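Local coordinates for protein serine hydrolase CCSP0084 (Cycloclasticus sp. P1, PDB 4I3F) that probably hydrolyses esters and the carbon-carbon bonds of meta-cleavage products, as a serine hydrolase of the alpha/beta hydrolase fold, at residues I27-G30 with S31-T34; G56-A59 with M60-W63. All blocks are in the same frame, centred on the assembly; numbering follows the deposited sequence.

Overall arrangement
Both contacts are local, each formed within one unbroken run of eight residues, and they follow in series along the chain. Contact 1 is the tip of the hairpin that joins strands 23-29 and 32-39, at the antiparallel border of the mixed eight-stranded sheet, where 23-29 is the outermost strand. Contact 2 comes after strand 46-50, where the loop 56-58 enters the short helix 59-63. Their centres lie 19 Å apart and their nearest atoms about 8 Å. Strand 32-39 is common ground: contact 1 includes its start, while Asn37 further along it touches contact 2. One contact lies at the edge of the sheet, the other nearer the chain's centre, where Trp63 is close to the probable nucleophile elbow.

Contact 1: residues I27-G30 with S31-T34; sequences IQTG and SFNT
The Phe32 ring takes Thr29 on one face, where Thr29 O stands 3.5 Å above the ring plane, offset toward the rim, and Thr29 OG1 reaches CE1 of Phe32 at 3.6 Å. Ser31 OG lies at the ring's edge, in plane, and bonds to Asn90. With CG set between its own backbone N and carbonyl carbon (chi1 61°), Phe32 folds its ring back over Thr29. Were Phe32 replaced by alanine, this side of Thr29 would probably lose its cover and His89 the ring it meets. Beside the ring, the hydroxyls OG1 of Thr29 and OG1 of Thr34 are hydrogen-bonded at 2.7 Å, their side chains crossing at about a right angle. On the sheet's other face the amide planes of Gln28 and Asn33 are 50° apart, and Asn33 OD1 comes 3.2 Å from Gln28 CA. Ile27 and Thr34 exchange two backbone bonds, and Thr29 N bonds to Phe32 O at 2.9 Å. A type II' turn from Thr29 to Phe32 closes the hairpin, with Gly30 at positive phi, which favours glycine. This two-strand hairpin tip lies against helix 96-113: Ile27 rests on Leu110 and Ala113, Thr29 on Asp109, and Phe32 on Gln106, which also bonds to Thr34 OG1.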
# COMPACT_ATOMS: atom_id res chain seq x y z
N ILE A 27 -16.93 8.83 1.65
CA ILE A 27 -17.86 7.85 2.17
C ILE A 27 -17.58 7.60 3.65
O ILE A 27 -16.43 7.45 4.06
CB ILE A 27 -17.81 6.55 1.33
CG1 ILE A 27 -18.82 5.53 1.82
CG2 ILE A 27 -16.40 5.97 1.29
CD1 ILE A 27 -19.15 4.49 0.76
N GLN A 28 -18.64 7.59 4.45
CA GLN A 28 -18.48 7.42 5.89
C GLN A 28 -18.00 6.01 6.22
O GLN A 28 -18.63 5.02 5.84
CB GLN A 28 -19.79 7.70 6.61
CG GLN A 28 -19.70 7.60 8.11
CD GLN A 28 -21.00 8.00 8.78
OE1 GLN A 28 -21.64 8.97 8.38
NE2 GLN A 28 -21.41 7.24 9.79
N THR A 29 -16.87 5.91 6.92
CA THR A 29 -16.35 4.62 7.34
C THR A 29 -16.09 4.71 8.83
O THR A 29 -15.02 5.15 9.26
CB THR A 29 -15.04 4.26 6.60
OG1 THR A 29 -14.13 5.36 6.69
CG2 THR A 29 -15.32 3.98 5.12
N GLY A 30 -17.09 4.31 9.61
CA GLY A 30 -16.99 4.44 11.06
C GLY A 30 -17.04 5.90 11.49
O GLY A 30 -17.95 6.63 11.10
N SER A 31 -16.05 6.32 12.27
CA SER A 31 -16.07 7.63 12.90
C SER A 31 -15.50 8.74 12.02
O SER A 31 -15.46 9.91 12.44
CB SER A 31 -15.32 7.60 14.23
OG SER A 31 -13.98 7.18 14.04
N PHE A 32 -15.07 8.41 10.81
CA PHE A 32 -14.49 9.41 9.92
C PHE A 32 -14.87 9.13 8.47
O PHE A 32 -15.38 8.05 8.16
CB PHE A 32 -12.96 9.42 10.06
CG PHE A 32 -12.31 8.13 9.70
CD1 PHE A 32 -11.75 7.94 8.45
CD2 PHE A 32 -12.27 7.08 10.62
CE1 PHE A 32 -11.17 6.74 8.11
CE2 PHE A 32 -11.67 5.87 10.29
CZ PHE A 32 -11.12 5.70 9.03
N ASN A 33 -14.61 10.09 7.58
CA ASN A 33 -14.87 9.88 6.16
C ASN A 33 -13.66 9.39 5.39
O ASN A 33 -12.53 9.84 5.62
CB ASN A 33 -15.40 11.16 5.51
CG ASN A 33 -16.82 11.45 5.90
OD1 ASN A 33 -17.65 10.54 5.96
ND2 ASN A 33 -17.12 12.71 6.17
N THR A 34 -13.90 8.48 4.45
CA THR A 34 -12.85 7.98 3.57
C THR A 34 -12.98 8.58 2.17
O THR A 34 -14.05 8.55 1.57
CB THR A 34 -12.89 6.45 3.46
OG1 THR A 34 -12.40 5.88 4.67
CG2 THR A 34 -12.02 5.96 2.30

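Contact 2: residues G56-A59 with M60-W63; sequences GANA and MSNW
The start of helix 59-63 is the element formed here, with Asn58 at the N-cap position and the loop 56-58 leading into the first turn. Ser61, three residues after the cap, turns its hydroxyl back to the cap residue: Ser61 OG lies 3.1 Å from Asn58 O. Its OG sits between the backbone N and the carbonyl carbon (chi1 67°), which swings it toward the preceding loop. The first helical carbonyl, Ala59 O, gathers two amides. Trp63 N bonds to Ala59 O at 2.9 Å, nearly in line with the carbonyl bond, whereas Asn62 N reaches the same oxygen only weakly, at 3.2 Å and an N-H...O angle of 127°. That oxygen also approaches the indole, 3.4 Å from Trp63 CD1, and Asn62 CB lies over one face of the same ring, offset toward its rim. Asn62 CB also meets Ala59 O, at 3.6 Å. Asn62 OD1 is used by Asn124 and Gly52, and Ala59 N is bonded to Asp80. The short helix touches two separate strands: Ala59 and Met60 meet Asn37 of strand 32-39, while Trp63 packs on Val122 and Asn124 of strand 119-124, close to but not in contact with the probable nucleophile elbow at the strand's end.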
# COMPACT_ATOMS: atom_id res chain seq x y z
N GLY A 56 3.15 12.07 2.38
CA GLY A 56 2.25 12.62 1.39
C GLY A 56 1.60 11.57 0.51
O GLY A 56 0.95 11.90 -0.48
N ALA A 57 1.76 10.30 0.87
CA ALA A 57 1.14 9.22 0.11
C ALA A 57 -0.38 9.36 0.05
O ALA A 57 -1.01 9.84 1.00
CB ALA A 57 1.50 7.86 0.70
N ASN A 58 -0.95 8.95 -1.07
CA ASN A 58 -2.40 8.81 -1.21
C ASN A 58 -2.71 7.76 -2.26
O ASN A 58 -1.79 7.19 -2.86
CB ASN A 58 -3.10 10.17 -1.47
CG ASN A 58 -2.85 10.73 -2.89
OD1 ASN A 58 -3.48 11.71 -3.30
ND2 ASN A 58 -1.95 10.12 -3.63
N ALA A 59 -3.99 7.48 -2.48
CA ALA A 59 -4.38 6.42 -3.41
C ALA A 59 -3.88 6.68 -4.82
O ALA A 59 -3.24 5.84 -5.44
CB ALA A 59 -5.89 6.24 -3.41
N MET A 60 -4.18 7.86 -5.35
CA MET A 60 -3.88 8.12 -6.75
C MET A 60 -2.39 8.17 -7.06
O MET A 60 -1.98 7.76 -8.14
CB MET A 60 -4.59 9.37 -7.24
CG MET A 60 -6.09 9.18 -7.35
SD MET A 60 -6.49 7.69 -8.28
CE MET A 60 -5.95 8.21 -9.89
N SER A 61 -1.57 8.65 -6.12
CA SER A 61 -0.12 8.73 -6.39
C SER A 61 0.45 7.33 -6.60
O SER A 61 1.39 7.15 -7.38
CB SER A 61 0.63 9.47 -5.27
OG SER A 61 0.61 8.73 -4.06
N ASN A 62 -0.14 6.35 -5.93
CA ASN A 62 0.26 4.96 -6.07
C ASN A 62 -0.37 4.29 -7.28
O ASN A 62 0.31 3.59 -8.03
CB ASN A 62 -0.15 4.16 -4.84
CG ASN A 62 0.83 4.27 -3.71
OD1 ASN A 62 1.24 3.25 -3.13
ND2 ASN A 62 1.20 5.49 -3.36
N TRP A 63 -1.67 4.51 -7.47
CA TRP A 63 -2.45 3.63 -8.34
C TRP A 63 -2.96 4.26 -9.63
O TRP A 63 -3.73 3.63 -10.36
CB TRP A 63 -3.61 2.98 -7.56
CG TRP A 63 -3.17 2.26 -6.32
CD1 TRP A 63 -3.56 2.51 -5.03
CD2 TRP A 63 -2.24 1.16 -6.24
NE1 TRP A 63 -2.94 1.65 -4.16
CE2 TRP A 63 -2.12 0.81 -4.88
CE3 TRP A 63 -1.51 0.45 -7.19
CZ2 TRP A 63 -1.29 -0.24 -4.45
CZ3 TRP A 63 -0.68 -0.59 -6.76
CH2 TRP A 63 -0.58 -0.91 -5.40